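Local coordinates for biuret hydrolase (Pseudomonas sp., PDB 6C62), which hydrolyses 1-carboxybiuret to urea-1,3-dicarboxylate and ammonia in the degradation of atrazine, as a member of the amidase family, at residues Leu255-Gly269 / Arg362-Ile374. Residues are numbered along the deposited sequence; the frame is centred on the assembly and turned at random.
Sequences LRIGVLGGWFRDNAG and RDWDILIAPATPI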
loop_
_atom_site.group_PDB
_atom_site.type_symbol
_atom_site.label_atom_id
_atom_site.label_comp_id
_atom_site.label_asym_id
_atom_site.label_seq_id
_atom_site.Cartn_x
_atom_site.Cartn_y
_atom_site.Cartn_z
ATOM N N LEU A 255 9.079 -11.936 32.441
ATOM C CA LEU A 255 8.224 -11.434 31.388
ATOM C C LEU A 255 6.963 -10.846 31.940
ATOM O O LEU A 255 6.432 -11.303 32.919
ATOM C CB LEU A 255 7.909 -12.525 30.371
ATOM C CG LEU A 255 9.084 -13.129 29.605
ATOM C CD1 LEU A 255 8.515 -14.160 28.647
ATOM C CD2 LEU A 255 9.955 -12.135 28.835
ATOM N N ARG A 256 6.457 -9.818 31.281
ATOM C CA ARG A 256 5.177 -9.223 31.625
ATOM C C ARG A 256 4.059 -9.874 30.776
ATOM O O ARG A 256 4.042 -9.757 29.539
ATOM C CB ARG A 256 5.244 -7.695 31.492
ATOM C CG ARG A 256 4.429 -7.036 32.634
ATOM C CD ARG A 256 4.325 -5.498 32.605
ATOM N NE ARG A 256 3.108 -5.071 33.332
ATOM C CZ ARG A 256 2.371 -3.984 33.092
ATOM N NH1 ARG A 256 2.684 -3.124 32.131
ATOM N NH2 ARG A 256 1.304 -3.743 33.853
ATOM N N ILE A 257 3.188 -10.637 31.433
ATOM C CA ILE A 257 2.178 -11.429 30.713
ATOM C C ILE A 257 0.815 -10.981 31.171
ATOM O O ILE A 257 0.545 -10.933 32.355
ATOM C CB ILE A 257 2.380 -12.958 30.915
ATOM C CG1 ILE A 257 3.859 -13.341 30.709
ATOM C CG2 ILE A 257 1.433 -13.794 30.017
ATOM C CD1 ILE A 257 4.132 -14.829 30.584
ATOM N N GLY A 258 -0.051 -10.637 30.236
ATOM C CA GLY A 258 -1.396 -10.221 30.525
ATOM C C GLY A 258 -2.477 -11.001 29.825
ATOM O O GLY A 258 -2.223 -11.728 28.855
ATOM N N VAL A 259 -3.693 -10.843 30.332
ATOM C CA VAL A 259 -4.880 -11.484 29.799
ATOM C C VAL A 259 -5.766 -10.435 29.137
ATOM O O VAL A 259 -6.105 -9.425 29.775
ATOM C CB VAL A 259 -5.701 -12.151 30.934
ATOM C CG1 VAL A 259 -6.920 -12.848 30.404
ATOM C CG2 VAL A 259 -4.881 -13.147 31.683
ATOM N N LEU A 260 -6.148 -10.649 27.868
ATOM C CA LEU A 260 -6.951 -9.659 27.150
ATOM C C LEU A 260 -8.374 -9.675 27.650
ATOM O O LEU A 260 -8.908 -10.726 27.876
ATOM C CB LEU A 260 -6.932 -9.864 25.636
ATOM C CG LEU A 260 -5.578 -9.676 24.958
ATOM C CD1 LEU A 260 -5.725 -9.844 23.463
ATOM C CD2 LEU A 260 -5.024 -8.290 25.276
ATOM N N GLY A 261 -8.968 -8.506 27.848
ATOM C CA GLY A 261 -10.347 -8.402 28.241
ATOM C C GLY A 261 -11.177 -7.807 27.139
ATOM O O GLY A 261 -10.791 -7.858 25.951
ATOM N N GLY A 262 -12.288 -7.207 27.544
ATOM C CA GLY A 262 -13.246 -6.554 26.645
ATOM C C GLY A 262 -13.706 -7.456 25.512
ATOM O O GLY A 262 -14.313 -8.485 25.787
ATOM N N TRP A 263 -13.381 -7.089 24.268
ATOM C CA TRP A 263 -13.751 -7.869 23.073
ATOM C C TRP A 263 -13.415 -9.360 23.238
ATOM O O TRP A 263 -14.201 -10.233 22.866
ATOM C CB TRP A 263 -12.981 -7.329 21.849
ATOM C CG TRP A 263 -13.138 -8.129 20.606
ATOM C CD1 TRP A 263 -12.273 -9.068 20.130
ATOM C CD2 TRP A 263 -14.203 -8.058 19.670
ATOM N NE1 TRP A 263 -12.753 -9.600 18.953
ATOM C CE2 TRP A 263 -13.938 -8.995 18.655
ATOM C CE3 TRP A 263 -15.360 -7.306 19.598
ATOM C CZ2 TRP A 263 -14.806 -9.190 17.567
ATOM C CZ3 TRP A 263 -16.206 -7.485 18.509
ATOM C CH2 TRP A 263 -15.942 -8.441 17.529
ATOM N N PHE A 264 -12.247 -9.628 23.798
ATOM C CA PHE A 264 -11.734 -10.977 23.936
ATOM C C PHE A 264 -12.358 -11.792 25.100
ATOM O O PHE A 264 -12.150 -13.034 25.183
ATOM C CB PHE A 264 -10.229 -10.942 24.049
ATOM C CG PHE A 264 -9.556 -10.437 22.821
ATOM C CD1 PHE A 264 -9.248 -11.315 21.777
ATOM C CD2 PHE A 264 -9.282 -9.085 22.659
ATOM C CE1 PHE A 264 -8.636 -10.828 20.634
ATOM C CE2 PHE A 264 -8.675 -8.603 21.506
ATOM C CZ PHE A 264 -8.352 -9.488 20.515
ATOM N N ARG A 265 -13.121 -11.117 25.952
ATOM C CA ARG A 265 -13.992 -11.799 26.930
ATOM C C ARG A 265 -15.437 -11.889 26.476
ATOM O O ARG A 265 -16.085 -12.975 26.577
ATOM C CB ARG A 265 -13.914 -11.076 28.260
ATOM C CG ARG A 265 -14.614 -11.870 29.353
ATOM C CD ARG A 265 -14.241 -11.345 30.718
ATOM N NE ARG A 265 -15.054 -11.969 31.774
ATOM C CZ ARG A 265 -14.848 -13.203 32.250
ATOM N NH1 ARG A 265 -13.866 -14.008 31.779
ATOM N NH2 ARG A 265 -15.618 -13.633 33.243
ATOM N N ASP A 266 -15.957 -10.774 25.970
ATOM C CA ASP A 266 -17.330 -10.679 25.451
ATOM C C ASP A 266 -17.618 -11.686 24.323
ATOM O O ASP A 266 -18.769 -12.124 24.178
ATOM C CB ASP A 266 -17.586 -9.311 24.822
ATOM C CG ASP A 266 -17.516 -8.131 25.826
ATOM O OD1 ASP A 266 -17.426 -8.349 27.067
ATOM O OD2 ASP A 266 -17.441 -6.957 25.313
ATOM N N ASN A 267 -16.609 -11.998 23.482
ATOM C CA ASN A 267 -16.793 -12.940 22.396
ATOM C C ASN A 267 -16.235 -14.354 22.710
ATOM O O ASN A 267 -16.002 -15.162 21.811
ATOM C CB ASN A 267 -16.211 -12.366 21.118
ATOM C CG ASN A 267 -16.932 -11.110 20.680
ATOM O OD1 ASN A 267 -18.022 -11.166 20.134
ATOM N ND2 ASN A 267 -16.339 -9.961 20.944
ATOM N N ALA A 268 -16.090 -14.680 23.976
ATOM C CA ALA A 268 -15.593 -15.967 24.401
ATOM C C ALA A 268 -16.654 -16.680 25.209
ATOM O O ALA A 268 -17.160 -16.133 26.202
ATOM C CB ALA A 268 -14.355 -15.771 25.254
ATOM N N GLY A 269 -17.034 -17.873 24.791
ATOM C CA GLY A 269 -17.941 -18.700 25.564
ATOM C C GLY A 269 -17.301 -19.245 26.839
ATOM O O GLY A 269 -16.095 -19.068 27.095
ATOM N N ARG A 362 4.959 -2.121 24.167
ATOM C CA ARG A 362 5.997 -1.524 24.994
ATOM C C ARG A 362 5.790 -1.819 26.484
ATOM O O ARG A 362 6.702 -1.673 27.249
ATOM C CB ARG A 362 6.132 -0.006 24.679
ATOM C CG ARG A 362 6.723 0.169 23.283
ATOM C CD ARG A 362 7.334 1.529 23.035
ATOM N NE ARG A 362 6.351 2.491 22.519
ATOM C CZ ARG A 362 5.963 2.605 21.225
ATOM N NH1 ARG A 362 5.056 3.523 20.898
ATOM N NH2 ARG A 362 6.431 1.784 20.260
ATOM N N ASP A 363 4.599 -2.206 26.901
ATOM C CA ASP A 363 4.278 -2.476 28.293
ATOM C C ASP A 363 4.096 -3.983 28.574
ATOM O O ASP A 363 3.950 -4.354 29.720
ATOM C CB ASP A 363 3.004 -1.734 28.683
ATOM C CG ASP A 363 3.092 -0.172 28.410
ATOM O OD1 ASP A 363 4.182 0.427 28.461
ATOM O OD2 ASP A 363 2.074 0.462 28.100
ATOM N N TRP A 364 4.087 -4.848 27.540
ATOM C CA TRP A 364 3.716 -6.255 27.717
ATOM C C TRP A 364 4.616 -7.088 26.835
ATOM O O TRP A 364 4.978 -6.630 25.729
ATOM C CB TRP A 364 2.246 -6.493 27.381
ATOM C CG TRP A 364 1.351 -5.759 28.267
ATOM C CD1 TRP A 364 0.747 -4.555 28.027
ATOM C CD2 TRP A 364 0.993 -6.112 29.605
ATOM N NE1 TRP A 364 0.010 -4.148 29.137
ATOM C CE2 TRP A 364 0.156 -5.090 30.109
ATOM C CE3 TRP A 364 1.286 -7.222 30.431
ATOM C CZ2 TRP A 364 -0.400 -5.137 31.397
ATOM C CZ3 TRP A 364 0.732 -7.281 31.701
ATOM C CH2 TRP A 364 -0.081 -6.251 32.181
ATOM N N ASP A 365 4.993 -8.284 27.328
ATOM C CA ASP A 365 5.774 -9.239 26.532
ATOM C C ASP A 365 4.866 -10.258 25.809
ATOM O O ASP A 365 5.076 -10.535 24.620
ATOM C CB ASP A 365 6.803 -9.939 27.397
ATOM C CG ASP A 365 7.784 -8.935 28.017
ATOM O OD1 ASP A 365 8.478 -8.312 27.209
ATOM O OD2 ASP A 365 7.777 -8.676 29.282
ATOM N N ILE A 366 3.879 -10.785 26.535
ATOM C CA ILE A 366 2.918 -11.764 25.991
ATOM C C ILE A 366 1.508 -11.394 26.455
ATOM O O ILE A 366 1.323 -10.993 27.631
ATOM C CB ILE A 366 3.294 -13.182 26.440
ATOM C CG1 ILE A 366 4.586 -13.625 25.830
ATOM C CG2 ILE A 366 2.265 -14.204 26.008
ATOM C CD1 ILE A 366 5.362 -14.456 26.773
ATOM N N LEU A 367 0.533 -11.521 25.564
ATOM C CA LEU A 367 -0.880 -11.344 25.901
ATOM C C LEU A 367 -1.640 -12.595 25.526
ATOM O O LEU A 367 -1.345 -13.206 24.494
ATOM C CB LEU A 367 -1.478 -10.106 25.231
ATOM C CG LEU A 367 -0.787 -8.785 25.669
ATOM C CD1 LEU A 367 -1.168 -7.624 24.769
ATOM C CD2 LEU A 367 -1.184 -8.432 27.100
ATOM N N ILE A 368 -2.617 -12.976 26.360
ATOM C CA ILE A 368 -3.344 -14.219 26.202
ATOM C C ILE A 368 -4.808 -13.980 25.841
ATOM O O ILE A 368 -5.518 -13.184 26.467
ATOM C CB ILE A 368 -3.352 -15.000 27.526
ATOM C CG1 ILE A 368 -1.941 -15.207 28.028
ATOM C CG2 ILE A 368 -4.017 -16.360 27.315
ATOM C CD1 ILE A 368 -1.975 -15.764 29.447
ATOM N N ALA A 369 -5.277 -14.722 24.867
ATOM C CA ALA A 369 -6.677 -14.726 24.483
ATOM C C ALA A 369 -7.112 -16.102 24.045
ATOM O O ALA A 369 -6.279 -16.944 23.755
ATOM C CB ALA A 369 -6.867 -13.735 23.336
ATOM N N PRO A 370 -8.423 -16.338 23.942
ATOM C CA PRO A 370 -8.828 -17.607 23.368
ATOM C C PRO A 370 -8.662 -17.561 21.867
ATOM O O PRO A 370 -8.644 -16.481 21.270
ATOM C CB PRO A 370 -10.314 -17.743 23.764
ATOM C CG PRO A 370 -10.683 -16.483 24.531
ATOM C CD PRO A 370 -9.578 -15.484 24.286
ATOM N N ALA A 371 -8.479 -18.724 21.269
ATOM C CA ALA A 371 -8.366 -18.841 19.818
ATOM C C ALA A 371 -9.691 -18.838 19.077
ATOM O O ALA A 371 -9.784 -18.331 17.934
ATOM C CB ALA A 371 -7.589 -20.099 19.465
ATOM N N THR A 372 -10.712 -19.457 19.652
ATOM C CA THR A 372 -12.032 -19.507 19.033
ATOM C C THR A 372 -13.065 -19.287 20.142
ATOM O O THR A 372 -12.749 -19.543 21.316
ATOM C CB THR A 372 -12.290 -20.883 18.354
ATOM O OG1 THR A 372 -11.972 -21.948 19.268
ATOM C CG2 THR A 372 -11.485 -21.026 17.123
ATOM N N PRO A 373 -14.261 -18.771 19.804
ATOM C CA PRO A 373 -15.279 -18.478 20.838
ATOM C C PRO A 373 -15.859 -19.728 21.485
ATOM O O PRO A 373 -16.218 -19.682 22.647
ATOM C CB PRO A 373 -16.358 -17.707 20.100
ATOM C CG PRO A 373 -15.860 -17.477 18.735
ATOM C CD PRO A 373 -14.696 -18.366 18.470
ATOM N N ILE A 374 -15.905 -20.826 20.732
ATOM C CA ILE A 374 -16.385 -22.109 21.159
ATOM C C ILE A 374 -15.526 -23.236 20.507
ATOM O O ILE A 374 -14.740 -22.981 19.573
ATOM C CB ILE A 374 -17.855 -22.323 20.681
ATOM C CG1 ILE A 374 -17.978 -22.146 19.157
ATOM C CG2 ILE A 374 -18.826 -21.329 21.310
ATOM C CD1 ILE A 374 -19.223 -22.741 18.563
HETATM O O HOH W 1 -8.447 -13.353 27.030
#
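Arg-256 lays its guanidinium flat on the indole of Trp-364, with CZ 3.6 Å from the centroid of the six-membered ring and the two planes 21° apart: a cation-pi stack closing one end of a parallel strand pair. The arginine chain runs extended from CG to NE, which carries CD over the same face as a CH-pi contact and keeps CG beside the CZ3-CE3 rim, while NH1 donates to Asp-363 O at 3.0 Å, bent and tilted out of the guanidinium plane. Leu-367 CD2 covers the opposite face of the indole. With Trp-364 replaced by an alanine, the guanidinium would probably lose its flat support and a gap would open beside Gly-258 N. Next to the stack, CG of Asp-365 stands anti to its carbonyl carbon (chi1 -60°), a turn that brings the anti lone pair of OD2 to the Arg-256 N-H, 2.7 Å from N and nearly straight; Arg-256 O in turn accepts from the N-H groups of Asp-365 and Ile-366. Ladder bonds then continue to Leu-260 N and Ile-368 O (3.0 Å), and a water bridges that oxygen to Leu-260 O. On the face that carries Ile-257, Ile-366 and Ile-368, Ile-257 and Ile-366 lie side by side, and Ile-366 CD1 also reaches Leu-255 CD1, 3.7 Å away. Beyond strand 257-260, Phe-264 of the short helix 263-266 brings CD1 against Ala-369 CB. Within the mixed amidase sheet, strand 366-370 lies between 257-260 and 426-432, strand 288-289 flanks 257-260 on its other side, and helix 270-283 packs on Val-259 and Pro-370.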